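Local coordinates for fusion DH (Streptomyces sp. MJ635-86F5, PDB 6K97), which probably catalyses the dehydration of carrier-bound hydroxyacyl intermediates in cremimycin biosynthesis, as an engineered fusion of a split dehydratase domain, at residues T51-L56 with H133-R138; A63-T66 with T71-P74; A222-G227 with Y231-V236; P243-E246 with V250-A253. All blocks are in the same frame, centred on the assembly; numbering follows the deposited sequence.

How the contacts relate
The chain is a double hotdog made by fusing two parts: contacts 1 and 2 lie in the first, contacts 3 and 4 in the second. Contact 2 is nested inside the loop closed by contact 1; contacts 3 and 4 follow in turn. Contacts 1 and 3, centres about 36 Å apart, lie on opposite sides of the chain's centre. Leu56 touches Ala63 between contacts 1 and 2, and Val236 packs on Pro245 and His251 between contacts 3 and 4. Contacts 2 and 4, about 5 Å apart at their nearest atoms, lie nearer the chain's centre and hold dehydratase sequence motifs, one from each fused part, consistent with an active site between the hotdogs as in relatives.

Contact 1. Residues T51-L56 with H133-R138; sequences TGRLAL and HGEDVR
Arg53 and Glu135 make this surface contact, joining strand 48-55 to the turn after strand 126-134. In their salt bridge Arg53 NE lies 2.6 Å from Glu135 OE2 with an N-H...O angle of 159°, and OE2 sits in the guanidinium plane, met end-on. A second, weak bond runs from Arg53 NH2 to the same Glu135 OE2 at 3.1 Å, so one oxygen takes both donors. The carboxylate is turned 73° from the guanidinium. With CG anti to the backbone N (chi1 -176°) and the chain straight out to NE, Arg53 offers this edge to Glu135, which crosses it at about a right angle. The remaining bonds are local to the turn: Gly134 O accepts from the side-chain His133 ND1 (2.7 Å) and the backbone Val137 N (3.0 Å) on opposite faces of its plane. Ser110 OG of the intervening strand 110-117 gives OE2 a weak bond; Glu58 takes Arg53 NH1, and Gly26 and Ala25 of the second subunit pack on Arg53 and Glu135. A leucine in place of Arg53 would probably leave both Glu135 and Glu58 without their positive mate. A guanidinium shared between two carboxylates probably offsets part of their mutual repulsion beside the subunit interface.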
loop_
_atom_site.group_PDB
_atom_site.type_symbol
_atom_site.label_atom_id
_atom_site.label_comp_id
_atom_site.label_asym_id
_atom_site.label_seq_id
_atom_site.Cartn_x
_atom_site.Cartn_y
_atom_site.Cartn_z
ATOM N N THR A 51 5.923 0.692 -2.892
ATOM C CA THR A 51 5.633 0.072 -4.193
ATOM C C THR A 51 6.381 0.752 -5.314
ATOM O O THR A 51 6.729 1.940 -5.221
ATOM C CB THR A 51 4.124 0.099 -4.561
ATOM O OG1 THR A 51 3.717 1.432 -4.950
ATOM C CG2 THR A 51 3.273 -0.346 -3.387
ATOM N N GLY A 52 6.615 -0.003 -6.381
ATOM C CA GLY A 52 7.211 0.556 -7.589
ATOM C C GLY A 52 7.043 -0.374 -8.755
ATOM O O GLY A 52 6.705 -1.552 -8.597
ATOM N N ARG A 53 7.280 0.170 -9.936
ATOM C CA ARG A 53 7.226 -0.591 -11.176
ATOM C C ARG A 53 8.658 -0.923 -11.544
ATOM O O ARG A 53 9.527 -0.049 -11.511
ATOM C CB ARG A 53 6.583 0.241 -12.296
ATOM C CG ARG A 53 6.409 -0.521 -13.604
ATOM C CD ARG A 53 5.667 0.303 -14.651
ATOM N NE ARG A 53 5.424 -0.491 -15.857
ATOM C CZ ARG A 53 6.243 -0.551 -16.915
ATOM N NH1 ARG A 53 7.374 0.158 -16.956
ATOM N NH2 ARG A 53 5.932 -1.314 -17.956
ATOM N N LEU A 54 8.905 -2.177 -11.907
ATOM C CA LEU A 54 10.227 -2.586 -12.327
ATOM C C LEU A 54 10.287 -3.176 -13.743
ATOM O O LEU A 54 9.835 -4.298 -14.007
ATOM C CB LEU A 54 10.762 -3.564 -11.323
ATOM C CG LEU A 54 12.248 -3.842 -11.423
ATOM C CD1 LEU A 54 13.077 -2.588 -11.612
ATOM C CD2 LEU A 54 12.618 -4.534 -10.137
ATOM N N ALA A 55 10.855 -2.391 -14.661
ATOM C CA ALA A 55 10.957 -2.759 -16.066
ATOM C C ALA A 55 12.372 -2.561 -16.584
ATOM O O ALA A 55 12.966 -1.536 -16.426
ATOM C CB ALA A 55 9.983 -1.940 -16.900
ATOM N N LEU A 56 12.904 -3.551 -17.255
ATOM C CA LEU A 56 14.263 -3.461 -17.744
ATOM C C LEU A 56 14.432 -2.256 -18.665
ATOM O O LEU A 56 15.478 -1.642 -18.666
ATOM C CB LEU A 56 14.639 -4.763 -18.422
ATOM C CG LEU A 56 16.120 -5.018 -18.636
ATOM C CD1 LEU A 56 16.907 -4.894 -17.375
ATOM C CD2 LEU A 56 16.315 -6.385 -19.273
ATOM N N HIS A 133 5.220 -9.430 -8.939
ATOM C CA HIS A 133 4.558 -10.244 -9.920
ATOM C C HIS A 133 4.514 -9.506 -11.235
ATOM O O HIS A 133 4.502 -8.246 -11.260
ATOM C CB HIS A 133 3.166 -10.718 -9.445
ATOM C CG HIS A 133 2.088 -9.674 -9.471
ATOM N ND1 HIS A 133 1.698 -9.035 -10.623
ATOM C CD2 HIS A 133 1.238 -9.257 -8.507
ATOM C CE1 HIS A 133 0.700 -8.220 -10.354
ATOM N NE2 HIS A 133 0.404 -8.334 -9.075
ATOM N N GLY A 134 4.464 -10.284 -12.322
ATOM C CA GLY A 134 4.395 -9.723 -13.680
ATOM C C GLY A 134 3.141 -8.849 -13.858
ATOM O O GLY A 134 2.066 -9.120 -13.277
ATOM N N GLU A 135 3.283 -7.792 -14.658
ATOM C CA GLU A 135 2.222 -6.780 -14.806
ATOM C C GLU A 135 0.817 -7.275 -15.097
ATOM O O GLU A 135 -0.130 -6.668 -14.605
ATOM C CB GLU A 135 2.590 -5.720 -15.838
ATOM C CG GLU A 135 2.959 -4.394 -15.208
ATOM C CD GLU A 135 2.706 -3.230 -16.142
ATOM O OE1 GLU A 135 1.659 -3.190 -16.844
ATOM O OE2 GLU A 135 3.576 -2.341 -16.173
ATOM N N ASP A 136 0.667 -8.352 -15.863
ATOM C CA ASP A 136 -0.672 -8.939 -16.038
ATOM C C ASP A 136 -0.740 -10.397 -15.543
ATOM O O ASP A 136 -1.228 -11.295 -16.226
ATOM C CB ASP A 136 -1.237 -8.729 -17.479
ATOM C CG ASP A 136 -0.159 -8.769 -18.582
ATOM O OD1 ASP A 136 0.723 -9.660 -18.535
ATOM O OD2 ASP A 136 -0.221 -7.920 -19.511
ATOM N N VAL A 137 -0.274 -10.591 -14.311
ATOM C CA VAL A 137 -0.275 -11.882 -13.615
ATOM C C VAL A 137 -0.760 -11.617 -12.187
ATOM O O VAL A 137 -0.588 -10.517 -11.666
ATOM C CB VAL A 137 1.149 -12.483 -13.603
ATOM C CG1 VAL A 137 1.267 -13.634 -12.607
ATOM C CG2 VAL A 137 1.540 -12.928 -15.007
ATOM N N ARG A 138 -1.374 -12.608 -11.560
ATOM C CA ARG A 138 -2.034 -12.397 -10.262
ATOM C C ARG A 138 -1.174 -12.727 -9.045
ATOM O O ARG A 138 -1.313 -12.089 -8.019
ATOM C CB ARG A 138 -3.322 -13.228 -10.177
ATOM C CG ARG A 138 -4.529 -12.607 -10.866
ATOM C CD ARG A 138 -5.790 -13.452 -10.681
ATOM N NE ARG A 138 -5.833 -14.632 -11.555
ATOM C CZ ARG A 138 -5.359 -15.842 -11.253
ATOM N NH1 ARG A 138 -5.476 -16.822 -12.144
ATOM N NH2 ARG A 138 -4.774 -16.095 -10.075
#

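Contact 2. Residues A63-T66 with T71-P74; sequences ADHT and TIVP
Ala63 opens the contact with its CA 4.1 Å from Thr71 CG2, and its carbonyl O takes a hydrogen bond from Thr66 OG1. His65 has CG anti to the backbone N (chi1 -174°), which carries the ring over to residues 72-74. There His65 ND1 donates to Ile72 O at 2.7 Å (156°), an acceptor close to the ring plane, while Pro74 CB stands over one face, 3.7 Å from the His65 ring centroid and 6° off its normal, a CH-pi contact. One bond at the edge and one carbon over the face fix the ring's rotation; a serine at His65 would probably leave Ile72 O without this donor and open a gap beneath Pro74. Backbone pairing is slighter: Ile72 N reaches His65 O in a weak bond of 3.3 Å. Thr66 then faces Thr71 as an antiparallel non-hydrogen-bonded pair, Thr71 OG1 donating to Thr66 OG1 at 2.8 Å and so extending the relay to Ala63 O. His65 to Pro74 fits the HxxxGxxxxP motif of dehydratases, whose histidine is catalytic in relatives. Strand 65-67 lies between strands 70-71 and 211-213, the latter in the other fused part, and Pro74 is the N-cap residue of helix 75-88.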
loop_
_atom_site.group_PDB
_atom_site.type_symbol
_atom_site.label_atom_id
_atom_site.label_comp_id
_atom_site.label_asym_id
_atom_site.label_seq_id
_atom_site.Cartn_x
_atom_site.Cartn_y
_atom_site.Cartn_z
ATOM N N ALA A 63 20.490 -4.683 -16.926
ATOM C CA ALA A 63 20.864 -5.676 -17.947
ATOM C C ALA A 63 22.299 -6.107 -17.763
ATOM O O ALA A 63 22.636 -7.195 -18.131
ATOM C CB ALA A 63 20.651 -5.143 -19.370
ATOM N N ASP A 64 23.141 -5.287 -17.144
ATOM C CA ASP A 64 24.545 -5.699 -16.947
ATOM C C ASP A 64 24.748 -6.716 -15.798
ATOM O O ASP A 64 25.911 -7.084 -15.509
ATOM C CB ASP A 64 25.453 -4.478 -16.738
ATOM C CG ASP A 64 25.598 -3.627 -17.987
ATOM O OD1 ASP A 64 25.266 -4.152 -19.070
ATOM O OD2 ASP A 64 26.011 -2.420 -17.875
ATOM N N HIS A 65 23.658 -7.126 -15.126
ATOM C CA HIS A 65 23.731 -8.182 -14.104
ATOM C C HIS A 65 23.070 -9.464 -14.595
ATOM O O HIS A 65 21.918 -9.753 -14.279
ATOM C CB HIS A 65 23.157 -7.743 -12.758
ATOM C CG HIS A 65 23.360 -8.749 -11.679
ATOM N ND1 HIS A 65 22.393 -9.661 -11.324
ATOM C CD2 HIS A 65 24.450 -9.044 -10.925
ATOM C CE1 HIS A 65 22.869 -10.452 -10.374
ATOM N NE2 HIS A 65 24.116 -10.104 -10.118
ATOM N N THR A 66 23.842 -10.229 -15.371
ATOM C CA THR A 66 23.378 -11.441 -16.019
ATOM C C THR A 66 24.229 -12.600 -15.517
ATOM O O THR A 66 25.451 -12.506 -15.456
ATOM C CB THR A 66 23.413 -11.237 -17.548
ATOM O OG1 THR A 66 22.520 -10.134 -17.868
ATOM C CG2 THR A 66 22.911 -12.459 -18.318
ATOM N N THR A 71 19.123 -12.658 -16.854
ATOM C CA THR A 71 19.211 -11.370 -16.210
ATOM C C THR A 71 18.283 -11.302 -15.004
ATOM O O THR A 71 17.075 -11.520 -15.131
ATOM C CB THR A 71 18.821 -10.246 -17.186
ATOM O OG1 THR A 71 19.786 -10.259 -18.229
ATOM C CG2 THR A 71 18.871 -8.898 -16.481
ATOM N N ILE A 72 18.865 -11.004 -13.842
ATOM C CA ILE A 72 18.140 -11.121 -12.566
ATOM C C ILE A 72 18.551 -10.008 -11.673
ATOM O O ILE A 72 19.688 -9.504 -11.773
ATOM C CB ILE A 72 18.427 -12.441 -11.822
ATOM C CG1 ILE A 72 19.840 -12.500 -11.237
ATOM C CG2 ILE A 72 18.258 -13.648 -12.741
ATOM C CD1 ILE A 72 20.071 -13.779 -10.429
ATOM N N VAL A 73 17.615 -9.586 -10.826
ATOM C CA VAL A 73 17.894 -8.485 -9.954
ATOM C C VAL A 73 18.977 -8.949 -9.029
ATOM O O VAL A 73 18.852 -10.004 -8.423
ATOM C CB VAL A 73 16.621 -8.097 -9.184
ATOM C CG1 VAL A 73 16.918 -7.082 -8.082
ATOM C CG2 VAL A 73 15.557 -7.546 -10.137
ATOM N N PRO A 74 20.044 -8.186 -8.891
ATOM C CA PRO A 74 21.079 -8.609 -7.895
ATOM C C PRO A 74 20.627 -8.600 -6.427
ATOM O O PRO A 74 19.698 -7.882 -6.068
ATOM C CB PRO A 74 22.220 -7.590 -8.071
ATOM C CG PRO A 74 21.600 -6.420 -8.725
ATOM C CD PRO A 74 20.303 -6.832 -9.400
#

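Contact 3. Residues A222-G227 with Y231-V236; sequences AAWSSG and YADVEV
Trp224 and Tyr231 pair in an antiparallel beta hairpin, strands 220-226 and 229-235, within the predicted C-terminal hotdog fold of the second fused part. The short strand axes run 170° apart. Packing is tight along the backbone: Tyr231 N meets Trp224 O at 2.9 Å and nearly straight (174°), and Trp224 N returns a bond to Tyr231 O at 3.0 Å. Asp233 N to Ala222 O is also 3.0 Å, whereas the bond from Ala222 N to Asp233 O is weak. Between these pairs Ala223 and Ala232 form a non-hydrogen-bonded pair with CA atoms 4.4 Å apart, their methyls on the buried face; Val234, on that side too, packs against helix 252-266. The face of Ala222, Trp224, Tyr231 and Asp233 is partly exposed and looser. Ser226 OG touches only the rim of the Tyr231 ring, in its plane, at 3.7 Å from CE1. Asp233 has its main partner in Arg293 of strand 291-298, and Tyr231 stacks with His295 there. With CG anti to the carbonyl carbon (chi1 -51°), Trp224 swings its six-membered ring across to the partner strand, where CE3 comes 3.4 Å from Tyr231 O, at the edge of the indole.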
loop_
_atom_site.group_PDB
_atom_site.type_symbol
_atom_site.label_atom_id
_atom_site.label_comp_id
_atom_site.label_asym_id
_atom_site.label_seq_id
_atom_site.Cartn_x
_atom_site.Cartn_y
_atom_site.Cartn_z
ATOM N N ALA A 222 40.442 -2.226 -8.341
ATOM C CA ALA A 222 41.760 -2.615 -7.771
ATOM C C ALA A 222 41.588 -3.483 -6.522
ATOM O O ALA A 222 40.611 -3.370 -5.835
ATOM C CB ALA A 222 42.588 -1.386 -7.436
ATOM N N ALA A 223 42.530 -4.371 -6.238
ATOM C CA ALA A 223 42.400 -5.264 -5.095
ATOM C C ALA A 223 43.718 -5.885 -4.669
ATOM O O ALA A 223 44.530 -6.235 -5.496
ATOM C CB ALA A 223 41.406 -6.343 -5.409
ATOM N N TRP A 224 43.911 -6.014 -3.359
ATOM C CA TRP A 224 45.114 -6.629 -2.755
ATOM C C TRP A 224 44.655 -7.628 -1.739
ATOM O O TRP A 224 43.634 -7.433 -1.092
ATOM C CB TRP A 224 45.969 -5.588 -2.044
ATOM C CG TRP A 224 46.276 -4.406 -2.874
ATOM C CD1 TRP A 224 47.463 -4.147 -3.533
ATOM C CD2 TRP A 224 45.409 -3.285 -3.165
ATOM N NE1 TRP A 224 47.379 -2.947 -4.214
ATOM C CE2 TRP A 224 46.134 -2.398 -4.009
ATOM C CE3 TRP A 224 44.115 -2.940 -2.792
ATOM C CZ2 TRP A 224 45.592 -1.180 -4.481
ATOM C CZ3 TRP A 224 43.574 -1.711 -3.260
ATOM C CH2 TRP A 224 44.328 -0.851 -4.093
ATOM N N SER A 225 45.390 -8.701 -1.581
ATOM C CA SER A 225 45.170 -9.566 -0.445
ATOM C C SER A 225 46.430 -9.670 0.393
ATOM O O SER A 225 47.540 -9.563 -0.116
ATOM C CB SER A 225 44.709 -10.941 -0.887
ATOM O OG SER A 225 45.630 -11.460 -1.769
ATOM N N SER A 226 46.218 -9.816 1.695
ATOM C CA SER A 226 47.257 -10.076 2.684
ATOM C C SER A 226 46.645 -10.989 3.724
ATOM O O SER A 226 45.642 -10.631 4.367
ATOM C CB SER A 226 47.690 -8.767 3.358
ATOM O OG SER A 226 46.581 -8.130 3.995
ATOM N N GLY A 227 47.224 -12.165 3.894
ATOM C CA GLY A 227 46.677 -13.140 4.812
ATOM C C GLY A 227 45.349 -13.566 4.242
ATOM O O GLY A 227 45.187 -13.655 3.024
ATOM N N TYR A 231 41.362 -6.353 0.365
ATOM C CA TYR A 231 41.069 -4.929 0.304
ATOM C C TYR A 231 40.730 -4.534 -1.120
ATOM O O TYR A 231 41.459 -4.893 -2.041
ATOM C CB TYR A 231 42.283 -4.124 0.743
ATOM C CG TYR A 231 42.639 -4.340 2.188
ATOM C CD1 TYR A 231 43.509 -5.370 2.564
ATOM C CD2 TYR A 231 42.086 -3.550 3.184
ATOM C CE1 TYR A 231 43.829 -5.591 3.891
ATOM C CE2 TYR A 231 42.397 -3.774 4.519
ATOM C CZ TYR A 231 43.286 -4.784 4.858
ATOM O OH TYR A 231 43.603 -5.000 6.181
ATOM N N ALA A 232 39.642 -3.797 -1.315
ATOM C CA ALA A 232 39.161 -3.504 -2.658
ATOM C C ALA A 232 38.784 -2.042 -2.846
ATOM O O ALA A 232 38.110 -1.469 -1.986
ATOM C CB ALA A 232 37.948 -4.368 -2.919
ATOM N N ASP A 233 39.193 -1.442 -3.962
ATOM C CA ASP A 233 38.632 -0.173 -4.383
ATOM C C ASP A 233 37.529 -0.486 -5.391
ATOM O O ASP A 233 37.772 -1.151 -6.393
ATOM C CB ASP A 233 39.686 0.726 -5.010
ATOM C CG ASP A 233 40.631 1.321 -3.993
ATOM O OD1 ASP A 233 40.594 0.928 -2.806
ATOM O OD2 ASP A 233 41.395 2.222 -4.367
ATOM N N VAL A 234 36.318 -0.019 -5.100
ATOM C CA VAL A 234 35.188 -0.181 -5.994
ATOM C C VAL A 234 34.599 1.185 -6.321
ATOM O O VAL A 234 34.712 2.135 -5.557
ATOM C CB VAL A 234 34.106 -1.134 -5.419
ATOM C CG1 VAL A 234 34.728 -2.452 -5.040
ATOM C CG2 VAL A 234 33.444 -0.565 -4.180
ATOM N N GLU A 235 33.994 1.259 -7.489
ATOM C CA GLU A 235 33.378 2.464 -8.012
ATOM C C GLU A 235 32.201 1.998 -8.882
ATOM O O GLU A 235 32.073 0.822 -9.122
ATOM C CB GLU A 235 34.366 3.304 -8.793
ATOM C CG GLU A 235 34.100 4.797 -8.586
ATOM C CD GLU A 235 35.208 5.696 -9.117
ATOM O OE1 GLU A 235 36.119 5.172 -9.831
ATOM O OE2 GLU A 235 35.134 6.915 -8.831
ATOM N N VAL A 236 31.286 2.887 -9.256
ATOM C CA VAL A 236 30.174 2.473 -10.112
ATOM C C VAL A 236 30.673 2.463 -11.560
ATOM O O VAL A 236 31.121 3.505 -12.081
ATOM C CB VAL A 236 28.962 3.430 -9.989
ATOM C CG1 VAL A 236 27.803 2.935 -10.841
ATOM C CG2 VAL A 236 28.526 3.536 -8.547
#

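Contact 4. Residues P243-E246 with V250-A253; sequences PKPE and VHPA
His251 NE2 is gripped weakly from two quarters: it donates to Pro243 O across the contact at 3.2 Å, with a bent N-H...O angle of 126°, and has a weak bond with Ser242 OG just before that segment. The carbonyl oxygen lies at the ring's edge, near its plane, and is only 3.5 Å from His251 CD2 as well, so it borders the whole NE2-CD2 side. At the other nitrogen the geometry is sounder. Ala253 N donates to His251 ND1 at 3.2 Å and 144°, in the ring plane. This is a capping bond, with His251 the N-cap residue of helix 252-266. The capping bond at ND1, helped by the weak bond to Pro243 O at NE2, both close to the ring plane, probably limits how the imidazole can turn.

The apolar part of the contact comes from Pro245, at the start of a short 3-10 turn. Pro245 CA lies 3.7 Å from His251 CD2, again at the ring edge, and Pro245 CB is 3.9 Å from His251 CB, the two side chains meeting at a slant. Because His251 CG is anti to the backbone N (chi1 -165°), the ring can lie along residues 243-245 while ND1 still faces the helix end.

The sequence beginning at His251 matches the HPALLD motif of dehydratases, whose aspartate, further along the helix, is catalytic in relatives. The contact ties the loop after strand 229-235 to the N-terminus of helix 252-266. Trp61 of the first fused part meets the His251 ring edge-to-face, and Pro252 lies against helix 75-88 of that part.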
loop_
_atom_site.group_PDB
_atom_site.type_symbol
_atom_site.label_atom_id
_atom_site.label_comp_id
_atom_site.label_asym_id
_atom_site.label_seq_id
_atom_site.Cartn_x
_atom_site.Cartn_y
_atom_site.Cartn_z
ATOM N N PRO A 243 21.249 5.431 -12.738
ATOM C CA PRO A 243 21.051 6.533 -11.865
ATOM C C PRO A 243 22.319 6.673 -11.057
ATOM O O PRO A 243 23.031 5.692 -10.825
ATOM C CB PRO A 243 19.882 6.087 -10.959
ATOM C CG PRO A 243 19.239 4.979 -11.702
ATOM C CD PRO A 243 20.423 4.298 -12.311
ATOM N N LYS A 244 22.620 7.894 -10.662
ATOM C CA LYS A 244 23.835 8.165 -9.923
ATOM C C LYS A 244 23.848 7.538 -8.528
ATOM O O LYS A 244 22.808 7.424 -7.858
ATOM C CB LYS A 244 24.014 9.658 -9.834
ATOM C CG LYS A 244 23.983 10.367 -11.168
ATOM C CD LYS A 244 25.028 9.732 -12.055
ATOM C CE LYS A 244 25.507 10.710 -13.116
ATOM N NZ LYS A 244 26.556 10.060 -13.952
ATOM N N PRO A 245 25.033 7.137 -8.059
ATOM C CA PRO A 245 25.155 6.539 -6.701
ATOM C C PRO A 245 24.679 7.462 -5.568
ATOM O O PRO A 245 24.079 7.000 -4.559
ATOM C CB PRO A 245 26.643 6.209 -6.583
ATOM C CG PRO A 245 27.334 7.008 -7.659
ATOM C CD PRO A 245 26.332 7.232 -8.755
ATOM N N GLU A 246 24.799 8.760 -5.784
ATOM C CA GLU A 246 24.252 9.753 -4.857
ATOM C C GLU A 246 22.725 9.628 -4.648
ATOM O O GLU A 246 22.157 10.126 -3.638
ATOM C CB GLU A 246 24.645 11.178 -5.325
ATOM C CG GLU A 246 26.152 11.467 -5.279
ATOM C CD GLU A 246 26.955 10.875 -6.441
ATOM O OE1 GLU A 246 26.381 10.150 -7.292
ATOM O OE2 GLU A 246 28.178 11.021 -6.482
ATOM N N VAL A 250 22.890 2.742 -0.937
ATOM C CA VAL A 250 24.135 2.249 -1.517
ATOM C C VAL A 250 23.873 1.578 -2.892
ATOM O O VAL A 250 23.213 0.598 -2.981
ATOM C CB VAL A 250 24.816 1.211 -0.613
ATOM C CG1 VAL A 250 26.183 0.904 -1.171
ATOM C CG2 VAL A 250 24.948 1.704 0.809
ATOM N N HIS A 251 24.441 2.146 -3.934
ATOM C CA HIS A 251 24.223 1.771 -5.287
ATOM C C HIS A 251 24.489 0.273 -5.314
ATOM O O HIS A 251 25.554 -0.168 -4.940
ATOM C CB HIS A 251 25.176 2.563 -6.230
ATOM C CG HIS A 251 24.794 2.506 -7.695
ATOM N ND1 HIS A 251 24.713 1.330 -8.400
ATOM C CD2 HIS A 251 24.489 3.481 -8.586
ATOM C CE1 HIS A 251 24.375 1.577 -9.652
ATOM N NE2 HIS A 251 24.233 2.876 -9.793
ATOM N N PRO A 252 23.505 -0.506 -5.765
ATOM C CA PRO A 252 23.655 -1.936 -5.808
ATOM C C PRO A 252 24.884 -2.446 -6.580
ATOM O O PRO A 252 25.466 -3.425 -6.165
ATOM C CB PRO A 252 22.386 -2.375 -6.496
ATOM C CG PRO A 252 21.369 -1.359 -6.077
ATOM C CD PRO A 252 22.128 -0.080 -6.027
ATOM N N ALA A 253 25.291 -1.770 -7.657
ATOM C CA ALA A 253 26.545 -2.114 -8.387
ATOM C C ALA A 253 27.819 -1.908 -7.539
ATOM O O ALA A 253 28.784 -2.679 -7.628
ATOM C CB ALA A 253 26.653 -1.306 -9.675
#